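Long-range contact in anti-sigma-I factor RsgI3 (Clostridium thermocellum, PDB 6QE7), which probably acts as an anti-sigma factor that restrains SigI3, and carries an extracellular pair of PA14 domains that binds pectin: residues Glu209-Thr214 with Glu241-Ile246. Residues are numbered along the deposited sequence; the frame is centred on the assembly and turned at random.
Sequences EYTFHT and ENSGKI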
ATOM      1  N   GLU A 209      15.057  -6.440   9.916  1.00 35.33           N
ATOM      2  CA  GLU A 209      15.867  -6.833   8.754  1.00 37.74           C
ATOM      3  C   GLU A 209      15.273  -8.151   8.278  1.00 34.74           C
ATOM      4  O   GLU A 209      15.192  -9.086   9.066  1.00 36.20           O
ATOM      5  CB  GLU A 209      17.366  -6.875   9.055  1.00 33.98           C
ATOM      6  CG  GLU A 209      18.169  -7.215   7.814  1.00 33.06           C
ATOM      7  CD  GLU A 209      19.685  -7.149   7.963  1.00 41.07           C
ATOM      8  OE1 GLU A 209      20.307  -7.860   8.817  1.00 44.44           O
ATOM      9  OE2 GLU A 209      20.261  -6.407   7.165  1.00 56.15           O
ATOM     10  N   TYR A 210      14.785  -8.178   7.039  1.00 30.17           N
ATOM     11  CA  TYR A 210      14.296  -9.442   6.473  1.00 29.57           C
ATOM     12  C   TYR A 210      15.436 -10.077   5.708  1.00 29.74           C
ATOM     13  O   TYR A 210      16.345  -9.349   5.171  1.00 36.76           O
ATOM     14  CB  TYR A 210      13.034  -9.205   5.625  1.00 31.85           C
ATOM     15  CG  TYR A 210      11.765  -9.265   6.422  1.00 30.89           C
ATOM     16  CD1 TYR A 210      11.406  -8.253   7.316  1.00 33.39           C
ATOM     17  CD2 TYR A 210      10.954 -10.361   6.346  1.00 33.33           C
ATOM     18  CE1 TYR A 210      10.285  -8.362   8.124  1.00 32.80           C
ATOM     19  CE2 TYR A 210       9.808 -10.456   7.101  1.00 33.61           C
ATOM     20  CZ  TYR A 210       9.471  -9.463   8.005  1.00 34.83           C
ATOM     21  OH  TYR A 210       8.316  -9.601   8.743  1.00 30.86           O
ATOM     22  N   THR A 211      15.292 -11.369   5.508  1.00 31.63           N
ATOM     23  CA  THR A 211      16.139 -12.173   4.609  1.00 37.04           C
ATOM     24  C   THR A 211      15.207 -12.872   3.646  1.00 35.89           C
ATOM     25  O   THR A 211      14.271 -13.556   4.107  1.00 33.35           O
ATOM     26  CB  THR A 211      16.996 -13.208   5.341  1.00 38.24           C
ATOM     27  OG1 THR A 211      17.769 -12.527   6.312  1.00 34.39           O
ATOM     28  CG2 THR A 211      17.954 -13.956   4.432  1.00 34.51           C
ATOM     29  N   PHE A 212      15.419 -12.650   2.364  1.00 31.39           N
ATOM     30  CA  PHE A 212      14.697 -13.419   1.319  1.00 31.78           C
ATOM     31  C   PHE A 212      15.639 -14.525   0.890  1.00 34.75           C
ATOM     32  O   PHE A 212      16.858 -14.338   0.924  1.00 34.44           O
ATOM     33  CB  PHE A 212      14.204 -12.535   0.172  1.00 33.25           C
ATOM     34  CG  PHE A 212      13.143 -11.573   0.633  1.00 33.21           C
ATOM     35  CD1 PHE A 212      13.504 -10.409   1.289  1.00 31.99           C
ATOM     36  CD2 PHE A 212      11.804 -11.870   0.493  1.00 32.74           C
ATOM     37  CE1 PHE A 212      12.536  -9.567   1.823  1.00 33.18           C
ATOM     38  CE2 PHE A 212      10.845 -11.007   0.985  1.00 39.31           C
ATOM     39  CZ  PHE A 212      11.217  -9.857   1.655  1.00 34.44           C
ATOM     40  N   HIS A 213      15.054 -15.670   0.592  1.00 36.77           N
ATOM     41  CA  HIS A 213      15.753 -16.927   0.262  1.00 35.47           C
ATOM     42  C   HIS A 213      15.140 -17.426  -1.034  1.00 38.25           C
ATOM     43  O   HIS A 213      13.903 -17.310  -1.159  1.00 33.81           O
ATOM     44  CB  HIS A 213      15.570 -17.959   1.346  1.00 31.86           C
ATOM     45  CG  HIS A 213      15.822 -17.511   2.732  1.00 38.04           C
ATOM     46  ND1 HIS A 213      16.995 -17.806   3.397  1.00 42.60           N
ATOM     47  CD2 HIS A 213      15.006 -16.875   3.625  1.00 37.40           C
ATOM     48  CE1 HIS A 213      16.915 -17.342   4.634  1.00 40.68           C
ATOM     49  NE2 HIS A 213      15.676 -16.791   4.800  1.00 33.98           N
ATOM     50  N   THR A 214      15.981 -17.800  -2.008  1.00 40.89           N
ATOM     51  CA  THR A 214      15.530 -18.556  -3.202  1.00 35.26           C
ATOM     52  C   THR A 214      16.152 -19.945  -3.145  1.00 35.74           C
ATOM     53  O   THR A 214      17.315 -20.126  -2.733  1.00 33.73           O
ATOM     54  CB  THR A 214      15.781 -17.838  -4.524  1.00 36.12           C
ATOM     55  OG1 THR A 214      17.183 -17.678  -4.543  1.00 38.21           O
ATOM     56  CG2 THR A 214      15.057 -16.515  -4.665  1.00 39.71           C
ATOM     57  N   GLU A 241      20.618 -22.520  -3.379  1.00 45.87           N
ATOM     58  CA  GLU A 241      20.109 -21.581  -2.331  1.00 47.82           C
ATOM     59  C   GLU A 241      20.865 -20.268  -2.430  1.00 45.94           C
ATOM     60  O   GLU A 241      22.087 -20.302  -2.539  1.00 39.49           O
ATOM     61  CB  GLU A 241      20.243 -22.234  -0.969  1.00 48.24           C
ATOM     62  CG  GLU A 241      19.290 -23.423  -0.885  1.00 53.76           C
ATOM     63  CD  GLU A 241      19.699 -24.508   0.092  1.00 70.56           C
ATOM     64  OE1 GLU A 241      20.122 -24.114   1.188  1.00 64.73           O
ATOM     65  OE2 GLU A 241      19.608 -25.740  -0.246  1.00 72.48           O
ATOM     66  N   ASN A 242      20.109 -19.177  -2.486  1.00 43.54           N
ATOM     67  CA  ASN A 242      20.619 -17.799  -2.396  1.00 41.73           C
ATOM     68  C   ASN A 242      19.830 -17.110  -1.300  1.00 44.61           C
ATOM     69  O   ASN A 242      18.714 -17.554  -1.060  1.00 35.89           O
ATOM     70  CB  ASN A 242      20.508 -17.086  -3.744  1.00 36.08           C
ATOM     71  CG  ASN A 242      21.440 -17.755  -4.727  1.00 48.21           C
ATOM     72  OD1 ASN A 242      21.066 -18.771  -5.314  1.00 46.79           O
ATOM     73  ND2 ASN A 242      22.696 -17.323  -4.715  1.00 40.82           N
ATOM     74  N   SER A 243      20.436 -16.094  -0.696  1.00 38.92           N
ATOM     75  CA  SER A 243      19.790 -15.207   0.295  1.00 39.38           C
ATOM     76  C   SER A 243      20.327 -13.795   0.142  1.00 38.32           C
ATOM     77  O   SER A 243      21.447 -13.560  -0.440  1.00 32.67           O
ATOM     78  CB  SER A 243      19.868 -15.737   1.691  1.00 37.54           C
ATOM     79  OG  SER A 243      21.116 -15.476   2.300  1.00 43.28           O
ATOM     80  N   GLY A 244      19.501 -12.859   0.572  1.00 41.91           N
ATOM     81  CA  GLY A 244      19.891 -11.447   0.620  1.00 35.99           C
ATOM     82  C   GLY A 244      19.011 -10.738   1.615  1.00 36.66           C
ATOM     83  O   GLY A 244      17.948 -11.285   1.933  1.00 38.16           O
ATOM     84  N   LYS A 245      19.467  -9.610   2.139  1.00 37.94           N
ATOM     85  CA  LYS A 245      18.852  -8.957   3.312  1.00 35.14           C
ATOM     86  C   LYS A 245      18.300  -7.617   2.921  1.00 36.59           C
ATOM     87  O   LYS A 245      18.891  -6.990   2.032  1.00 36.77           O
ATOM     88  CB  LYS A 245      19.919  -8.742   4.386  1.00 43.82           C
ATOM     89  CG  LYS A 245      20.370 -10.021   5.067  1.00 47.21           C
ATOM     90  CD  LYS A 245      21.651  -9.833   5.838  1.00 62.11           C
ATOM     91  CE  LYS A 245      21.823 -10.812   6.978  1.00 72.25           C
ATOM     92  NZ  LYS A 245      22.364 -12.118   6.525  1.00 86.57           N
ATOM     93  N   ILE A 246      17.231  -7.171   3.579  1.00 34.10           N
ATOM     94  CA  ILE A 246      16.780  -5.761   3.449  1.00 35.46           C
ATOM     95  C   ILE A 246      15.992  -5.404   4.719  1.00 36.83           C
ATOM     96  O   ILE A 246      15.285  -6.258   5.194  1.00 30.41           O
ATOM     97  CB  ILE A 246      15.956  -5.549   2.178  1.00 34.15           C
ATOM     98  CG1 ILE A 246      15.562  -4.071   1.999  1.00 33.21           C
ATOM     99  CG2 ILE A 246      14.755  -6.476   2.170  1.00 37.73           C
ATOM    100  CD1 ILE A 246      15.224  -3.678   0.582  1.00 34.45           C
TER
HETATM  101  O   HOH W   1      19.125 -19.258   1.907  1.00 43.88           O
HETATM  102  O   HOH W   2      18.429 -19.833  -5.654  1.00 38.62           O
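Six backbone hydrogen bonds tie Glu209-Thr214 to Glu241-Ile246, and the reciprocal pairing fixes a regular antiparallel register: Tyr210 with Ile246, Phe212 with Gly244 and Thr214 with Asn242 each exchange two N-H...O bonds. The shortest runs from Tyr210 N to Ile246 O (2.7 Å), its donor lifted above the carbonyl plane, whereas Phe212 N approaches Gly244 O almost along the C=O axis. At the intervening non-hydrogen-bonded pairs, CA-H...O contacts fill in, as from Lys245 CA to Tyr210 O (3.1 Å).

Lys245 can be followed outward. Its CB lies 3.6 Å from Glu209 OE2, CG runs beside Thr211 OG1 at 3.8 Å, and CD and CE pass the Glu209 carboxylate before chi4 (83°) bends the chain. Glu209 OE1 and Lys245 NZ remain 5.3 Å apart, too far for a salt bridge, though the opposite charges may still attract weakly. On the face carrying Thr211, His213 and Lys245, Thr211 CG2 sits 3.4 Å above the His213 ring plane, offset toward the rim, while His213 NE2 bonds to Ser274 OG.

On the face of Phe212, Thr214 and Ile246, Ile246 CG2 meets the Phe212 ring at its edge, touching CE1 (3.8 Å), and a water links Thr214 OG1 to Asn242 OD1, which also accepts a bond from Asn232 ND2. Phe212, Thr214 and Ile246 also touch strand 219-224, in the opposing sheet, the facing-sheet arrangement of the beta-sandwich of a PA14 domain, here the second of the dyad.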